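Local coordinates for putative sugar binding protein (Bacteroides vulgatus ATCC 8482, PDB 3KEZ) that probably binds sugars at the outer membrane as a calcium-containing member of the SusD family of nutrient-binding proteins, at residues N113-G124 against D176-S185; A226-W234 against S250-E258. All coordinates share one frame; numbering follows the deposited sequence.

Contact 1: N113-G124 against D176-S185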
ATOM      1  N   ASN A 113      11.970   3.442 -22.470  1.00  9.93           N
ATOM      2  CA  ASN A 113      12.301   2.540 -21.382  1.00 11.55           C
ATOM      3  C   ASN A 113      11.518   2.852 -20.108  1.00 11.37           C
ATOM      4  O   ASN A 113      11.047   1.937 -19.425  1.00 13.07           O
ATOM      5  CB  ASN A 113      13.809   2.477 -21.132  1.00 14.56           C
ATOM      6  CG  ASN A 113      14.511   1.633 -22.185  1.00 14.33           C
ATOM      7  OD1 ASN A 113      13.882   0.786 -22.830  1.00 23.39           O
ATOM      8  ND2 ASN A 113      15.782   1.893 -22.402  1.00 20.26           N
ATOM      9  N   ASP A 114      11.348   4.127 -19.798  1.00  8.59           N
ATOM     10  CA  ASP A 114      10.605   4.503 -18.587  1.00  8.50           C
ATOM     11  C   ASP A 114       9.116   4.142 -18.682  1.00 10.64           C
ATOM     12  O   ASP A 114       8.524   3.645 -17.719  1.00 10.99           O
ATOM     13  CB  ASP A 114      10.743   5.992 -18.318  1.00  8.42           C
ATOM     14  CG  ASP A 114       9.971   6.425 -17.106  1.00 10.54           C
ATOM     15  OD1 ASP A 114      10.446   6.175 -15.974  1.00  9.11           O
ATOM     16  OD2 ASP A 114       8.888   7.005 -17.301  1.00 13.24           O
ATOM     17  N   LEU A 115       8.515   4.383 -19.853  1.00 10.58           N
ATOM     18  CA  LEU A 115       7.120   4.007 -20.069  1.00 11.59           C
ATOM     19  C   LEU A 115       6.961   2.494 -19.853  1.00 13.96           C
ATOM     20  O   LEU A 115       6.033   2.048 -19.189  1.00  9.70           O
ATOM     21  CB  LEU A 115       6.657   4.397 -21.465  1.00 12.28           C
ATOM     22  CG  LEU A 115       6.542   5.869 -21.902  1.00 10.40           C
ATOM     23  CD1 LEU A 115       5.935   5.923 -23.290  1.00 15.09           C
ATOM     24  CD2 LEU A 115       5.700   6.647 -20.917  1.00 17.49           C
ATOM     25  N   LYS A 116       7.849   1.702 -20.455  1.00 13.60           N
ATOM     26  CA  LYS A 116       7.793   0.259 -20.254  1.00 13.33           C
ATOM     27  C   LYS A 116       7.989  -0.089 -18.779  1.00 10.11           C
ATOM     28  O   LYS A 116       7.312  -0.965 -18.248  1.00  8.36           O
ATOM     29  CB  LYS A 116       8.853  -0.425 -21.127  1.00 14.26           C
ATOM     30  CG  LYS A 116       8.982  -1.950 -20.979  1.00 13.66           C
ATOM     31  CD  LYS A 116      10.121  -2.503 -21.913  1.00 15.54           C
ATOM     32  CE  LYS A 116      10.398  -3.980 -21.620  1.00 10.73           C
ATOM     33  NZ  LYS A 116      11.388  -4.583 -22.546  1.00 16.78           N
ATOM     34  N   GLY A 117       8.941   0.572 -18.126  1.00  9.34           N
ATOM     35  CA  GLY A 117       9.147   0.383 -16.685  1.00  9.39           C
ATOM     36  C   GLY A 117       7.938   0.708 -15.839  1.00  9.63           C
ATOM     37  O   GLY A 117       7.627   0.029 -14.854  1.00 10.11           O
ATOM     38  N   GLN A 118       7.236   1.768 -16.197  1.00 10.85           N
ATOM     39  CA  GLN A 118       6.006   2.104 -15.465  1.00 10.62           C
ATOM     40  C   GLN A 118       4.974   0.965 -15.546  1.00  7.94           C
ATOM     41  O   GLN A 118       4.413   0.560 -14.536  1.00  9.93           O
ATOM     42  CB  GLN A 118       5.420   3.433 -15.955  1.00  8.04           C
ATOM     43  CG  GLN A 118       6.272   4.660 -15.636  1.00 11.53           C
ATOM     44  CD  GLN A 118       5.558   5.930 -16.073  1.00 11.56           C
ATOM     45  OE1 GLN A 118       4.369   6.062 -15.845  1.00  9.09           O
ATOM     46  NE2 GLN A 118       6.277   6.853 -16.684  1.00 10.06           N
ATOM     47  N   ALA A 119       4.791   0.423 -16.741  1.00 11.10           N
ATOM     48  CA  ALA A 119       3.859  -0.685 -16.979  1.00  8.14           C
ATOM     49  C   ALA A 119       4.231  -1.946 -16.196  1.00  8.73           C
ATOM     50  O   ALA A 119       3.358  -2.603 -15.608  1.00  9.20           O
ATOM     51  CB  ALA A 119       3.786  -0.993 -18.457  1.00  8.52           C
ATOM     52  N   LEU A 120       5.527  -2.271 -16.177  1.00  8.78           N
ATOM     53  CA  LEU A 120       6.055  -3.388 -15.400  1.00  8.51           C
ATOM     54  C   LEU A 120       5.858  -3.188 -13.881  1.00  9.66           C
ATOM     55  O   LEU A 120       5.388  -4.090 -13.212  1.00  8.58           O
ATOM     56  CB  LEU A 120       7.544  -3.603 -15.695  1.00  6.89           C
ATOM     57  CG  LEU A 120       7.815  -4.305 -17.031  1.00  7.71           C
ATOM     58  CD1 LEU A 120       9.265  -4.166 -17.461  1.00 13.55           C
ATOM     59  CD2 LEU A 120       7.410  -5.787 -16.903  1.00 10.61           C
ATOM     60  N   ALA A 121       6.226  -2.018 -13.355  1.00  8.51           N
ATOM     61  CA  ALA A 121       6.041  -1.738 -11.940  1.00 10.31           C
ATOM     62  C   ALA A 121       4.583  -1.821 -11.501  1.00 10.08           C
ATOM     63  O   ALA A 121       4.261  -2.435 -10.488  1.00 11.02           O
ATOM     64  CB  ALA A 121       6.665  -0.368 -11.579  1.00 11.19           C
ATOM     65  N   ILE A 122       3.694  -1.242 -12.299  1.00  9.10           N
ATOM     66  CA  ILE A 122       2.281  -1.255 -12.055  1.00 10.60           C
ATOM     67  C   ILE A 122       1.731  -2.680 -12.099  1.00 12.46           C
ATOM     68  O   ILE A 122       1.002  -3.052 -11.227  1.00  9.67           O
ATOM     69  CB  ILE A 122       1.526  -0.314 -13.020  1.00 10.80           C
ATOM     70  CG1 ILE A 122       1.873   1.133 -12.658  1.00 10.94           C
ATOM     71  CG2 ILE A 122       0.008  -0.440 -12.898  1.00  7.92           C
ATOM     72  CD1 ILE A 122       1.497   2.187 -13.719  1.00 10.13           C
ATOM     73  N   ARG A 123       2.126  -3.489 -13.077  1.00 11.49           N
ATOM     74  CA  ARG A 123       1.666  -4.877 -13.119  1.00  8.85           C
ATOM     75  C   ARG A 123       2.107  -5.653 -11.879  1.00 10.39           C
ATOM     76  O   ARG A 123       1.341  -6.452 -11.361  1.00  9.24           O
ATOM     77  CB  ARG A 123       2.113  -5.605 -14.391  1.00  8.07           C
ATOM     78  CG  ARG A 123       1.426  -6.971 -14.574  1.00  7.41           C
ATOM     79  CD  ARG A 123       1.668  -7.504 -15.983  1.00 13.27           C
ATOM     80  NE  ARG A 123       3.069  -7.871 -16.183  1.00  8.88           N
ATOM     81  CZ  ARG A 123       3.601  -8.318 -17.324  1.00  6.72           C
ATOM     82  NH1 ARG A 123       2.848  -8.469 -18.414  1.00  8.01           N
ATOM     83  NH2 ARG A 123       4.895  -8.639 -17.357  1.00  9.08           N
ATOM     84  N   GLY A 124       3.355  -5.436 -11.440  1.00 11.63           N
ATOM     85  CA  GLY A 124       3.870  -6.068 -10.227  1.00 12.37           C
ATOM     86  C   GLY A 124       3.093  -5.647  -8.981  1.00 11.42           C
ATOM     87  O   GLY A 124       2.739  -6.486  -8.153  1.00 13.92           O
ATOM     88  N   ASP A 176       8.675  -8.571 -12.606  1.00  9.57           N
ATOM     89  CA  ASP A 176       8.203  -7.299 -13.155  1.00  9.86           C
ATOM     90  C   ASP A 176       8.877  -6.130 -12.453  1.00  8.23           C
ATOM     91  O   ASP A 176       9.446  -5.242 -13.085  1.00 11.82           O
ATOM     92  CB  ASP A 176       6.669  -7.182 -12.996  1.00  8.17           C
ATOM     93  CG  ASP A 176       5.891  -8.029 -13.998  1.00 16.98           C
ATOM     94  OD1 ASP A 176       6.523  -8.624 -14.918  1.00 17.71           O
ATOM     95  OD2 ASP A 176       4.626  -8.077 -13.876  1.00 11.98           O
ATOM     96  N   LEU A 177       8.852  -6.156 -11.125  1.00  9.66           N
ATOM     97  CA  LEU A 177       9.402  -5.023 -10.364  1.00  9.37           C
ATOM     98  C   LEU A 177      10.895  -4.878 -10.537  1.00 11.45           C
ATOM     99  O   LEU A 177      11.406  -3.764 -10.724  1.00  8.29           O
ATOM    100  CB  LEU A 177       8.985  -5.076  -8.889  1.00 13.09           C
ATOM    101  CG  LEU A 177       7.595  -4.581  -8.528  1.00 10.75           C
ATOM    102  CD1 LEU A 177       7.143  -5.062  -7.117  1.00 11.96           C
ATOM    103  CD2 LEU A 177       7.489  -3.023  -8.639  1.00 15.04           C
ATOM    104  N   LYS A 178      11.615  -5.988 -10.503  1.00 11.23           N
ATOM    105  CA  LYS A 178      13.054  -5.919 -10.665  1.00 12.99           C
ATOM    106  C   LYS A 178      13.429  -5.298 -12.006  1.00 13.96           C
ATOM    107  O   LYS A 178      14.311  -4.448 -12.110  1.00 12.15           O
ATOM    108  CB  LYS A 178      13.636  -7.329 -10.565  1.00 16.26           C
ATOM    109  CG  LYS A 178      15.145  -7.354 -10.429  1.00 20.66           C
ATOM    110  CD  LYS A 178      15.635  -8.738 -10.016  1.00 26.05           C
ATOM    111  CE  LYS A 178      17.163  -8.804 -10.170  1.00 35.69           C
ATOM    112  NZ  LYS A 178      17.887  -7.788  -9.295  1.00 39.43           N
ATOM    113  N   ASN A 179      12.762  -5.776 -13.040  1.00 14.47           N
ATOM    114  CA  ASN A 179      12.945  -5.264 -14.382  1.00 16.74           C
ATOM    115  C   ASN A 179      12.569  -3.798 -14.492  1.00 14.15           C
ATOM    116  O   ASN A 179      13.259  -3.048 -15.169  1.00 12.54           O
ATOM    117  CB  ASN A 179      12.120  -6.094 -15.349  1.00 17.48           C
ATOM    118  CG  ASN A 179      12.790  -7.402 -15.679  1.00 29.09           C
ATOM    119  OD1 ASN A 179      13.977  -7.429 -16.002  1.00 25.87           O
ATOM    120  ND2 ASN A 179      12.047  -8.496 -15.598  1.00 40.34           N
ATOM    121  N   SER A 180      11.497  -3.388 -13.814  1.00 12.01           N
ATOM    122  CA  SER A 180      11.102  -1.977 -13.803  1.00 12.24           C
ATOM    123  C   SER A 180      12.188  -1.093 -13.190  1.00 13.20           C
ATOM    124  O   SER A 180      12.368   0.033 -13.622  1.00 15.41           O
ATOM    125  CB  SER A 180       9.779  -1.763 -13.069  1.00  8.49           C
ATOM    126  OG  SER A 180       9.924  -1.753 -11.627  1.00  9.47           O
ATOM    127  N   THR A 181      12.935  -1.614 -12.209  1.00 13.60           N
ATOM    128  CA  THR A 181      13.984  -0.791 -11.524  1.00 11.46           C
ATOM    129  C   THR A 181      15.180  -0.521 -12.433  1.00 15.94           C
ATOM    130  O   THR A 181      15.960   0.380 -12.177  1.00  8.96           O
ATOM    131  CB  THR A 181      14.528  -1.437 -10.251  1.00 10.57           C
ATOM    132  OG1 THR A 181      15.169  -2.675 -10.570  1.00 14.98           O
ATOM    133  CG2 THR A 181      13.428  -1.670  -9.199  1.00  6.68           C
ATOM    134  N   GLU A 182      15.306  -1.319 -13.493  1.00 15.61           N
ATOM    135  CA  GLU A 182      16.353  -1.171 -14.444  1.00 15.10           C
ATOM    136  C   GLU A 182      15.941  -0.304 -15.639  1.00 15.51           C
ATOM    137  O   GLU A 182      16.789   0.069 -16.445  1.00 15.98           O
ATOM    138  CB  GLU A 182      16.744  -2.544 -14.948  1.00 15.50           C
ATOM    139  CG  GLU A 182      17.358  -3.476 -13.893  1.00 19.99           C
ATOM    140  CD  GLU A 182      17.232  -4.970 -14.261  1.00 28.71           C
ATOM    141  OE1 GLU A 182      16.807  -5.304 -15.389  1.00 36.34           O
ATOM    142  OE2 GLU A 182      17.548  -5.828 -13.410  1.00 33.28           O
ATOM    143  N   LEU A 183      14.639  -0.040 -15.770  1.00 14.19           N
ATOM    144  CA  LEU A 183      14.084   0.669 -16.909  1.00 12.41           C
ATOM    145  C   LEU A 183      13.549   2.072 -16.574  1.00 10.09           C
ATOM    146  O   LEU A 183      13.691   3.007 -17.361  1.00 12.34           O
ATOM    147  CB  LEU A 183      12.984  -0.190 -17.534  1.00  9.75           C
ATOM    148  CG  LEU A 183      13.400  -1.448 -18.291  1.00 13.72           C
ATOM    149  CD1 LEU A 183      12.184  -2.199 -18.743  1.00 18.99           C
ATOM    150  CD2 LEU A 183      14.292  -1.119 -19.465  1.00 12.39           C
ATOM    151  N   LEU A 184      12.920   2.200 -15.408  1.00 10.77           N
ATOM    152  CA  LEU A 184      12.341   3.443 -14.956  1.00 10.62           C
ATOM    153  C   LEU A 184      13.367   4.534 -14.750  1.00 10.88           C
ATOM    154  O   LEU A 184      14.490   4.295 -14.281  1.00 15.99           O
ATOM    155  CB  LEU A 184      11.629   3.229 -13.619  1.00  7.11           C
ATOM    156  CG  LEU A 184      10.294   2.517 -13.618  1.00 12.52           C
ATOM    157  CD1 LEU A 184      10.032   1.879 -12.253  1.00  3.14           C
ATOM    158  CD2 LEU A 184       9.210   3.504 -14.000  1.00 10.58           C
ATOM    159  N   SER A 185      12.974   5.759 -15.041  1.00 11.74           N
ATOM    160  CA  SER A 185      13.814   6.921 -14.705  1.00  8.85           C
ATOM    161  C   SER A 185      13.780   7.156 -13.191  1.00  5.99           C
ATOM    162  O   SER A 185      12.761   6.853 -12.556  1.00  8.04           O
ATOM    163  CB  SER A 185      13.266   8.163 -15.382  1.00  6.18           C
ATOM    164  OG  SER A 185      13.968   9.295 -14.910  1.00  9.70           O
TER
HETATM  165  O   HOH W   1       3.079  -8.904 -11.868  1.00 17.06           O

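Contact 2: A226-W234 against S250-E258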
ATOM      1  N   ALA A 226      16.929   8.013  -4.183  1.00  9.76           N
ATOM      2  CA  ALA A 226      15.900   9.047  -3.957  1.00  9.61           C
ATOM      3  C   ALA A 226      16.539  10.268  -3.317  1.00 12.73           C
ATOM      4  O   ALA A 226      16.276  11.413  -3.728  1.00 13.45           O
ATOM      5  CB  ALA A 226      14.760   8.550  -3.081  1.00  6.49           C
ATOM      6  N   GLU A 227      17.390  10.056  -2.320  1.00 10.86           N
ATOM      7  CA  GLU A 227      18.019  11.217  -1.666  1.00 11.95           C
ATOM      8  C   GLU A 227      18.997  11.957  -2.614  1.00 11.25           C
ATOM      9  O   GLU A 227      19.042  13.184  -2.597  1.00 11.53           O
ATOM     10  CB  GLU A 227      18.610  10.847  -0.296  1.00 12.70           C
ATOM     11  CG  GLU A 227      17.474  10.388   0.697  1.00  9.74           C
ATOM     12  CD  GLU A 227      17.959  10.018   2.065  1.00 12.65           C
ATOM     13  OE1 GLU A 227      19.201   9.970   2.262  1.00 14.37           O
ATOM     14  OE2 GLU A 227      17.098   9.810   2.958  1.00 15.05           O
ATOM     15  N   LYS A 228      19.740  11.247  -3.471  1.00 11.08           N
ATOM     16  CA  LYS A 228      20.535  11.960  -4.507  1.00 14.29           C
ATOM     17  C   LYS A 228      19.632  12.802  -5.411  1.00 12.61           C
ATOM     18  O   LYS A 228      20.023  13.834  -5.911  1.00 10.07           O
ATOM     19  CB  LYS A 228      21.285  11.001  -5.428  1.00 17.45           C
ATOM     20  CG  LYS A 228      22.512  10.336  -4.849  1.00 27.89           C
ATOM     21  CD  LYS A 228      23.386   9.653  -5.929  1.00 34.55           C
ATOM     22  CE  LYS A 228      24.439   8.740  -5.268  1.00 41.19           C
ATOM     23  NZ  LYS A 228      25.821   8.923  -5.832  1.00 41.56           N
ATOM     24  N   GLU A 229      18.431  12.316  -5.651  1.00 13.37           N
ATOM     25  CA  GLU A 229      17.459  13.022  -6.471  1.00 12.86           C
ATOM     26  C   GLU A 229      16.801  14.214  -5.736  1.00 14.55           C
ATOM     27  O   GLU A 229      16.157  15.049  -6.378  1.00 18.10           O
ATOM     28  CB  GLU A 229      16.437  12.012  -6.999  1.00 13.79           C
ATOM     29  CG  GLU A 229      15.749  12.414  -8.251  1.00 17.60           C
ATOM     30  CD  GLU A 229      16.710  12.629  -9.397  1.00 25.38           C
ATOM     31  OE1 GLU A 229      17.789  11.998  -9.381  1.00 20.51           O
ATOM     32  OE2 GLU A 229      16.381  13.435 -10.300  1.00 19.01           O
ATOM     33  N   GLY A 230      16.995  14.325  -4.417  1.00 12.48           N
ATOM     34  CA  GLY A 230      16.507  15.460  -3.624  1.00 12.71           C
ATOM     35  C   GLY A 230      15.297  15.174  -2.754  1.00 14.21           C
ATOM     36  O   GLY A 230      14.764  16.061  -2.066  1.00 14.13           O
ATOM     37  N   TYR A 231      14.832  13.931  -2.774  1.00 13.12           N
ATOM     38  CA  TYR A 231      13.819  13.526  -1.826  1.00 11.34           C
ATOM     39  C   TYR A 231      14.470  13.470  -0.442  1.00 11.88           C
ATOM     40  O   TYR A 231      15.652  13.233  -0.298  1.00 12.77           O
ATOM     41  CB  TYR A 231      13.252  12.159  -2.187  1.00 12.19           C
ATOM     42  CG  TYR A 231      12.521  12.017  -3.511  1.00 10.44           C
ATOM     43  CD1 TYR A 231      13.210  11.654  -4.670  1.00 14.33           C
ATOM     44  CD2 TYR A 231      11.133  12.154  -3.596  1.00 12.19           C
ATOM     45  CE1 TYR A 231      12.543  11.453  -5.891  1.00 10.50           C
ATOM     46  CE2 TYR A 231      10.452  11.958  -4.821  1.00  7.92           C
ATOM     47  CZ  TYR A 231      11.160  11.599  -5.952  1.00  7.93           C
ATOM     48  OH  TYR A 231      10.526  11.400  -7.143  1.00  8.30           O
ATOM     49  N   ALA A 232      13.699  13.742   0.591  1.00 11.71           N
ATOM     50  CA  ALA A 232      14.231  13.698   1.926  1.00 10.89           C
ATOM     51  C   ALA A 232      13.052  13.430   2.831  1.00 11.43           C
ATOM     52  O   ALA A 232      11.925  13.851   2.545  1.00 11.34           O
ATOM     53  CB  ALA A 232      14.968  15.026   2.278  1.00 10.27           C
ATOM     54  N   LEU A 233      13.296  12.685   3.899  1.00 11.66           N
ATOM     55  CA  LEU A 233      12.311  12.499   4.943  1.00  9.78           C
ATOM     56  C   LEU A 233      11.826  13.872   5.409  1.00 12.63           C
ATOM     57  O   LEU A 233      12.623  14.813   5.609  1.00 10.24           O
ATOM     58  CB  LEU A 233      12.912  11.733   6.134  1.00 11.11           C
ATOM     59  CG  LEU A 233      13.298  10.245   5.993  1.00 13.73           C
ATOM     60  CD1 LEU A 233      13.921   9.735   7.344  1.00 12.43           C
ATOM     61  CD2 LEU A 233      12.129   9.426   5.576  1.00  7.62           C
ATOM     62  N   TRP A 234      10.516  13.991   5.550  1.00 13.16           N
ATOM     63  CA  TRP A 234       9.918  15.206   6.128  1.00 13.78           C
ATOM     64  C   TRP A 234      10.504  15.461   7.509  1.00 12.46           C
ATOM     65  O   TRP A 234      10.539  14.555   8.343  1.00 12.26           O
ATOM     66  CB  TRP A 234       8.390  15.050   6.241  1.00 10.89           C
ATOM     67  CG  TRP A 234       7.661  15.123   4.929  1.00 10.15           C
ATOM     68  CD1 TRP A 234       7.952  15.935   3.856  1.00 10.69           C
ATOM     69  CD2 TRP A 234       6.512  14.384   4.564  1.00  6.51           C
ATOM     70  NE1 TRP A 234       7.048  15.710   2.833  1.00 11.02           N
ATOM     71  CE2 TRP A 234       6.165  14.754   3.245  1.00  6.24           C
ATOM     72  CE3 TRP A 234       5.748  13.401   5.205  1.00  8.10           C
ATOM     73  CZ2 TRP A 234       5.091  14.203   2.591  1.00 12.27           C
ATOM     74  CZ3 TRP A 234       4.693  12.874   4.545  1.00 16.81           C
ATOM     75  CH2 TRP A 234       4.366  13.273   3.259  1.00 15.62           C
ATOM     76  N   SER A 250      11.713  20.481  -7.673  1.00 18.86           N
ATOM     77  CA  SER A 250      12.525  21.316  -6.778  1.00 19.48           C
ATOM     78  C   SER A 250      12.250  21.096  -5.296  1.00 19.57           C
ATOM     79  O   SER A 250      13.103  21.371  -4.473  1.00 20.63           O
ATOM     80  CB  SER A 250      12.358  22.831  -7.108  1.00 23.06           C
ATOM     81  OG  SER A 250      10.998  23.251  -6.974  1.00 31.08           O
ATOM     82  N   ASN A 251      11.056  20.622  -4.942  1.00 21.73           N
ATOM     83  CA  ASN A 251      10.751  20.251  -3.537  1.00 20.97           C
ATOM     84  C   ASN A 251      10.012  18.949  -3.460  1.00 17.38           C
ATOM     85  O   ASN A 251       8.816  18.961  -3.268  1.00 16.00           O
ATOM     86  CB  ASN A 251       9.860  21.301  -2.912  1.00 23.27           C
ATOM     87  CG  ASN A 251      10.467  22.614  -2.963  1.00 29.81           C
ATOM     88  OD1 ASN A 251      11.568  22.788  -2.450  1.00 46.83           O
ATOM     89  ND2 ASN A 251       9.804  23.567  -3.632  1.00 41.29           N
ATOM     90  N   PRO A 252      10.713  17.823  -3.626  1.00 16.47           N
ATOM     91  CA  PRO A 252       9.956  16.551  -3.745  1.00 16.63           C
ATOM     92  C   PRO A 252       9.312  16.030  -2.489  1.00 15.54           C
ATOM     93  O   PRO A 252       8.436  15.146  -2.559  1.00 13.41           O
ATOM     94  CB  PRO A 252      10.995  15.543  -4.203  1.00 16.54           C
ATOM     95  CG  PRO A 252      12.224  16.255  -4.455  1.00 18.83           C
ATOM     96  CD  PRO A 252      12.114  17.689  -4.036  1.00 13.20           C
ATOM     97  N   GLY A 253       9.775  16.499  -1.328  1.00 13.01           N
ATOM     98  CA  GLY A 253       9.358  15.868  -0.095  1.00 13.88           C
ATOM     99  C   GLY A 253       9.812  14.414  -0.041  1.00 12.17           C
ATOM    100  O   GLY A 253      10.905  14.060  -0.527  1.00 11.08           O
ATOM    101  N   GLU A 254       8.971  13.558   0.525  1.00 10.57           N
ATOM    102  CA  GLU A 254       9.340  12.173   0.636  1.00 14.09           C
ATOM    103  C   GLU A 254       8.415  11.205  -0.067  1.00 12.35           C
ATOM    104  O   GLU A 254       8.678  10.018  -0.028  1.00 11.31           O
ATOM    105  CB  GLU A 254       9.515  11.755   2.108  1.00 15.87           C
ATOM    106  CG  GLU A 254       8.255  11.690   2.971  1.00 10.96           C
ATOM    107  CD  GLU A 254       8.524  10.958   4.280  1.00 10.61           C
ATOM    108  OE1 GLU A 254       9.047  11.584   5.241  1.00 12.66           O
ATOM    109  OE2 GLU A 254       8.166   9.761   4.361  1.00 11.95           O
ATOM    110  N   ILE A 255       7.331  11.677  -0.682  1.00 10.93           N
ATOM    111  CA  ILE A 255       6.449  10.740  -1.413  1.00 10.09           C
ATOM    112  C   ILE A 255       7.049  10.349  -2.768  1.00 14.14           C
ATOM    113  O   ILE A 255       7.247  11.193  -3.652  1.00 12.79           O
ATOM    114  CB  ILE A 255       5.033  11.264  -1.650  1.00  9.97           C
ATOM    115  CG1 ILE A 255       4.338  11.622  -0.309  1.00 10.67           C
ATOM    116  CG2 ILE A 255       4.227  10.203  -2.472  1.00 12.75           C
ATOM    117  CD1 ILE A 255       3.151  12.630  -0.453  1.00 11.81           C
ATOM    118  N   LEU A 256       7.295   9.055  -2.917  1.00 14.41           N
ATOM    119  CA  LEU A 256       7.936   8.492  -4.081  1.00 12.77           C
ATOM    120  C   LEU A 256       6.898   8.068  -5.122  1.00 13.60           C
ATOM    121  O   LEU A 256       7.194   7.973  -6.319  1.00 11.96           O
ATOM    122  CB  LEU A 256       8.809   7.313  -3.661  1.00 14.46           C
ATOM    123  CG  LEU A 256       9.873   7.576  -2.594  1.00  8.99           C
ATOM    124  CD1 LEU A 256      10.669   6.241  -2.230  1.00  5.31           C
ATOM    125  CD2 LEU A 256      10.873   8.668  -3.041  1.00 13.31           C
ATOM    126  N   PHE A 257       5.688   7.773  -4.674  1.00 12.99           N
ATOM    127  CA  PHE A 257       4.583   7.584  -5.606  1.00 14.49           C
ATOM    128  C   PHE A 257       3.313   8.099  -4.971  1.00 14.35           C
ATOM    129  O   PHE A 257       2.886   7.620  -3.908  1.00 11.69           O
ATOM    130  CB  PHE A 257       4.446   6.126  -6.029  1.00 14.52           C
ATOM    131  CG  PHE A 257       3.264   5.848  -6.955  1.00 13.82           C
ATOM    132  CD1 PHE A 257       2.960   6.700  -8.014  1.00 14.31           C
ATOM    133  CD2 PHE A 257       2.523   4.690  -6.813  1.00 19.50           C
ATOM    134  CE1 PHE A 257       1.924   6.433  -8.871  1.00 15.63           C
ATOM    135  CE2 PHE A 257       1.462   4.408  -7.671  1.00 28.22           C
ATOM    136  CZ  PHE A 257       1.167   5.292  -8.717  1.00 18.43           C
ATOM    137  N   GLU A 258       2.731   9.084  -5.654  1.00 11.65           N
ATOM    138  CA  GLU A 258       1.575   9.838  -5.194  1.00 13.57           C
ATOM    139  C   GLU A 258       0.407   9.584  -6.168  1.00 13.33           C
ATOM    140  O   GLU A 258       0.598   9.640  -7.384  1.00 13.23           O
ATOM    141  CB  GLU A 258       1.949  11.335  -5.142  1.00 17.13           C
ATOM    142  CG  GLU A 258       0.873  12.228  -4.538  1.00 16.31           C
ATOM    143  CD  GLU A 258       1.326  13.656  -4.258  1.00 21.54           C
ATOM    144  OE1 GLU A 258       2.154  14.222  -4.999  1.00 21.21           O
ATOM    145  OE2 GLU A 258       0.809  14.218  -3.300  1.00 12.83           O
TER

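Contact 1: N113-G124 against D176-S185
Arg123 meets Asp176 side-on at one end of an antiparallel helix pair, part of the helical scaffold of this SusD-family protein, which is probably built on TPR-like helices. The axes of 113-124 and 176-183 pass 7.6 Å apart, their directions 154° from each other. Arg123 brings the edge of its guanidinium to the acid because its chain leaves the backbone opposite N and bends at chi3: NE reaches Asp176 OD2 at 2.8 Å, NH2 reaches OD1 of the same carboxylate at 2.9 Å. Both oxygens lie near the guanidinium plane, yet the two flat groups are turned 27° apart, and NE comes to OD2 from above the carboxylate plane. A water donating to OD2 adds a further bond to that oxygen, and Asn93 takes NH1, so the guanidinium is fixed from two directions.

Between the charged end and the loop, two leucines interlock as knobs into holes. Leu120 drops among Asp176, Asn179, Ser180 and Leu183; Leu183 fits among Asn113, Lys116, Gly117 and Leu120, and Leu120 CD1 meets Leu183 CD1 at 3.7 Å. The extended aliphatic chain of Lys116 runs over Leu183 CD1 on its way to a salt bridge with Asp100. Gly117 lets the backbones close to 4.2 Å between its CA and that of Ser180; a CB here would run into Leu184 N. Leu184 turns CD2 back against Gln118 CG, while Ala121 CB rests on Ser180 OG.

Where the chain leaves helix 166-183 for Ser185, Asp114 of the other helix receives it. Its OD2 accepts from Gln118 NE2, in the amide plane, and its OD1 receives Ser185 N on the anti side at 2.7 Å, nearly straight at 169°.

Contact 2: A226-W234 against S250-E258
The Tyr231 ring is held between two aliphatic groups: Leu256 CD2 lies over one face, 3.7 Å from the ring centroid, and Pro252 CB over the opposite face at 3.9 Å, both CH-pi contacts. At its edge, near the ring plane, come the carbonyl oxygens of Gly253 and Ile255. The second flat group, the Trp234 indole, has Glu254 CG 3.7 Å from the centroid of its six-membered ring and almost on the normal, while Ile255 CG1 approaches obliquely at CH2. Glu254 has CG between the backbone N and the carbonyl carbon (chi1 69°), which puts CG over the indole and lets the chain reach on to the Trp234 backbone. There OE1 accepts from Trp234 N at 2.8 Å, using its anti lone pair.

This is where helix 212-229 ends, in a Schellman motif with Gly230 at positive phi, and its following loop packs against the run into strand 255-259, where Leu256 and Phe257 form a classic beta bulge opposite Ile335. Ala232 N donates to Gly253 O at 3.0 Å from above the carbonyl plane. Gly253, also at positive phi, has its CA beside Trp234 NE1, where a CB would clash. Replacing Trp234 by an alanine would probably leave Glu254 CG and the end of Ile255 without the indole that packs on them, opening a gap there, although the backbone bond to OE1 could remain. The Glu254 carboxylate also meets Arg336 and Arg367 in salt bridges, with Ser338 OG hydrogen-bonded to OE2.

Contact 1 closes in the chain before contact 2 opens; their centres lie 19 Å apart and their nearest atoms about 6 Å, without touching. Helix 195-209 bridges them: Ala198 and Leu201 pack on the 176-185 side of contact 1, whereas Trp196 and Thr200 meet Ala226 and Leu256 of contact 2. The metal relates differently to each. Contact 1 lies away from the calcium site, but in contact 2 the side chain of Ile255 is about 10 Å from the bound calcium ion and about 6 Å from the side chain of Asn331, one of the calcium ligands, to which Glu258 is hydrogen-bonded. Contact 2 therefore borders the calcium site, while contact 1 belongs to the helical scaffold.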